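Local coordinates for protein PEPTIDE N-myristoyltransferase (Saccharomyces cerevisiae, PDB 1IIC) that transfers myristate from myristoyl-CoA to the N-terminal glycine of protein and peptide substrates, as a monomeric enzyme with a GNAT-like (acetyltransferase-related) fold, at residues K222-G227 and L347-C352. Sequence-based numbering, arbitrary orientation.
Sequences KTKTAG and LIYDAC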
ATOM      1  N   LYS A 222      -4.318   2.503  26.985  1.00 23.19           N
ATOM      2  CA  LYS A 222      -5.653   2.788  26.450  1.00 23.49           C
ATOM      3  C   LYS A 222      -5.702   4.021  25.536  1.00 21.37           C
ATOM      4  O   LYS A 222      -4.896   4.937  25.667  1.00 20.39           O
ATOM      5  CB  LYS A 222      -6.636   2.969  27.616  1.00 26.02           C
ATOM      6  CG  LYS A 222      -6.798   1.727  28.491  1.00 29.04           C
ATOM      7  CD  LYS A 222      -7.490   0.606  27.720  1.00 33.97           C
ATOM      8  CE  LYS A 222      -7.550  -0.687  28.523  1.00 36.69           C
ATOM      9  NZ  LYS A 222      -8.440  -1.687  27.859  1.00 39.23           N
ATOM     10  N   THR A 223      -6.652   4.041  24.610  1.00 21.16           N
ATOM     11  CA  THR A 223      -6.775   5.175  23.695  1.00 22.76           C
ATOM     12  C   THR A 223      -7.293   6.400  24.433  1.00 23.46           C
ATOM     13  O   THR A 223      -7.790   6.280  25.549  1.00 23.65           O
ATOM     14  CB  THR A 223      -7.709   4.849  22.524  1.00 22.24           C
ATOM     15  OG1 THR A 223      -8.978   4.400  23.026  1.00 23.10           O
ATOM     16  CG2 THR A 223      -7.076   3.780  21.650  1.00 20.30           C
ATOM     17  N   LYS A 224      -7.189   7.576  23.813  1.00 25.39           N
ATOM     18  CA  LYS A 224      -7.621   8.808  24.473  1.00 27.24           C
ATOM     19  C   LYS A 224      -8.741   9.590  23.801  1.00 26.51           C
ATOM     20  O   LYS A 224      -9.378  10.421  24.433  1.00 27.73           O
ATOM     21  CB  LYS A 224      -6.411   9.731  24.675  1.00 28.98           C
ATOM     22  CG  LYS A 224      -5.226   9.031  25.320  1.00 31.83           C
ATOM     23  CD  LYS A 224      -4.228  10.012  25.913  1.00 34.22           C
ATOM     24  CE  LYS A 224      -3.074   9.263  26.578  1.00 36.35           C
ATOM     25  NZ  LYS A 224      -3.543   8.212  27.536  1.00 37.65           N
ATOM     26  N   THR A 225      -8.988   9.338  22.525  1.00 26.38           N
ATOM     27  CA  THR A 225     -10.032  10.067  21.819  1.00 24.64           C
ATOM     28  C   THR A 225     -11.429   9.586  22.201  1.00 24.27           C
ATOM     29  O   THR A 225     -11.762   8.409  22.045  1.00 24.32           O
ATOM     30  CB  THR A 225      -9.848   9.943  20.299  1.00 25.14           C
ATOM     31  OG1 THR A 225      -8.473  10.188  19.971  1.00 24.22           O
ATOM     32  CG2 THR A 225     -10.722  10.957  19.572  1.00 21.03           C
ATOM     33  N   ALA A 226     -12.238  10.507  22.704  1.00 23.35           N
ATOM     34  CA  ALA A 226     -13.600  10.201  23.120  1.00 22.55           C
ATOM     35  C   ALA A 226     -14.460   9.876  21.910  1.00 21.03           C
ATOM     36  O   ALA A 226     -14.365  10.544  20.885  1.00 22.88           O
ATOM     37  CB  ALA A 226     -14.185  11.392  23.875  1.00 23.42           C
ATOM     38  N   GLY A 227     -15.288   8.841  22.030  1.00 21.35           N
ATOM     39  CA  GLY A 227     -16.166   8.444  20.938  1.00 19.76           C
ATOM     40  C   GLY A 227     -15.536   7.456  19.970  1.00 20.09           C
ATOM     41  O   GLY A 227     -16.198   6.939  19.069  1.00 20.25           O
ATOM     42  N   LEU A 347      -5.621  11.202  16.823  1.00 17.84           N
ATOM     43  CA  LEU A 347      -6.102   9.965  16.220  1.00 16.80           C
ATOM     44  C   LEU A 347      -4.996   8.939  15.951  1.00 17.42           C
ATOM     45  O   LEU A 347      -5.135   7.754  16.276  1.00 16.31           O
ATOM     46  CB  LEU A 347      -6.819  10.269  14.901  1.00 15.13           C
ATOM     47  CG  LEU A 347      -8.130  11.052  14.934  1.00 14.29           C
ATOM     48  CD1 LEU A 347      -8.701  11.110  13.535  1.00 14.71           C
ATOM     49  CD2 LEU A 347      -9.130  10.387  15.868  1.00 14.88           C
ATOM     50  N   ILE A 348      -3.891   9.386  15.361  1.00 17.59           N
ATOM     51  CA  ILE A 348      -2.823   8.456  15.036  1.00 17.81           C
ATOM     52  C   ILE A 348      -2.060   7.975  16.271  1.00 18.71           C
ATOM     53  O   ILE A 348      -1.435   6.917  16.244  1.00 19.24           O
ATOM     54  CB  ILE A 348      -1.881   9.070  13.972  1.00 17.50           C
ATOM     55  CG1 ILE A 348      -2.713   9.440  12.735  1.00 16.56           C
ATOM     56  CG2 ILE A 348      -0.793   8.061  13.561  1.00 16.34           C
ATOM     57  CD1 ILE A 348      -3.554   8.287  12.172  1.00 15.25           C
ATOM     58  N   TYR A 349      -2.123   8.739  17.357  1.00 19.00           N
ATOM     59  CA  TYR A 349      -1.466   8.335  18.599  1.00 19.60           C
ATOM     60  C   TYR A 349      -2.273   7.149  19.151  1.00 18.28           C
ATOM     61  O   TYR A 349      -1.720   6.193  19.683  1.00 18.41           O
ATOM     62  CB  TYR A 349      -1.474   9.483  19.605  1.00 21.06           C
ATOM     63  CG  TYR A 349      -0.712   9.198  20.882  1.00 22.04           C
ATOM     64  CD1 TYR A 349       0.669   9.030  20.866  1.00 24.06           C
ATOM     65  CD2 TYR A 349      -1.366   9.160  22.114  1.00 23.94           C
ATOM     66  CE1 TYR A 349       1.394   8.841  22.054  1.00 24.75           C
ATOM     67  CE2 TYR A 349      -0.652   8.972  23.314  1.00 25.29           C
ATOM     68  CZ  TYR A 349       0.726   8.816  23.270  1.00 25.47           C
ATOM     69  OH  TYR A 349       1.446   8.657  24.434  1.00 27.86           O
ATOM     70  N   ASP A 350      -3.590   7.230  19.020  1.00 19.10           N
ATOM     71  CA  ASP A 350      -4.471   6.151  19.450  1.00 19.16           C
ATOM     72  C   ASP A 350      -4.291   4.963  18.499  1.00 18.75           C
ATOM     73  O   ASP A 350      -4.413   3.808  18.899  1.00 18.70           O
ATOM     74  CB  ASP A 350      -5.927   6.618  19.432  1.00 18.78           C
ATOM     75  CG  ASP A 350      -6.277   7.475  20.643  1.00 20.24           C
ATOM     76  OD1 ASP A 350      -7.408   8.005  20.702  1.00 18.77           O
ATOM     77  OD2 ASP A 350      -5.414   7.616  21.542  1.00 19.56           O
ATOM     78  N   ALA A 351      -4.002   5.253  17.234  1.00 18.90           N
ATOM     79  CA  ALA A 351      -3.796   4.199  16.253  1.00 17.95           C
ATOM     80  C   ALA A 351      -2.582   3.377  16.678  1.00 17.55           C
ATOM     81  O   ALA A 351      -2.600   2.165  16.578  1.00 18.78           O
ATOM     82  CB  ALA A 351      -3.578   4.792  14.875  1.00 18.26           C
ATOM     83  N   CYS A 352      -1.532   4.041  17.160  1.00 17.38           N
ATOM     84  CA  CYS A 352      -0.336   3.333  17.605  1.00 16.60           C
ATOM     85  C   CYS A 352      -0.656   2.497  18.834  1.00 17.33           C
ATOM     86  O   CYS A 352      -0.101   1.403  19.027  1.00 15.95           O
ATOM     87  CB  CYS A 352       0.791   4.316  17.944  1.00 18.52           C
ATOM     88  SG  CYS A 352       1.472   5.204  16.542  1.00 19.79           S
TER
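In the C-terminal half of this GNAT-like fold, the loop that leads into strand 228-230 is fastened to the outer side of helix 334-357 by the carboxylate of D350, which takes up two successive loop amides and the hydroxyl of T225. The nearest CA atoms of 222-227 and 347-352, those of T223 and D350, are 4.9 Å apart. With CG anti to its own carbonyl carbon (chi1 -78°), D350 sends its carboxylate out from the helix to the loop backbone. There OD1 takes the N-H of T225 on its syn lone pair at 2.8 Å, with an N-H...O angle of 155°. The same oxygen receives the hydroxyl OG1 of T225 at 2.5 Å, but from 43° out of the carboxylate plane, so the two donors of T225 approach it from different directions. OD2 accepts the N-H of K224 at 2.9 Å, from the carboxylate face opposite OG1 of T225; a weak, more bent bond runs from that N-H to OD1. Bonds to both oxygens thus restrict rotation of the buried carboxylate, and these donors would probably stabilise its negative charge. An alanine in place of D350 would remove these acceptors and is likely to leave the amides of K224 and T225 without their mates on the helix, freeing the loop to shift. Beside the polar grip, T223 lays CG2 against CB of D350 at 3.8 Å, while its side chain also touches I353 and L354 further along the helix. A351, which points away from the loop, and L347 meet F294 of strand 290-303. Two looser contacts complete the interface: CG2 of T225 lies 4.1 Å from CD2 of L347, and K224 brings CE to the edge of the Y349 ring, near its plane, 4.1 Å from CE2.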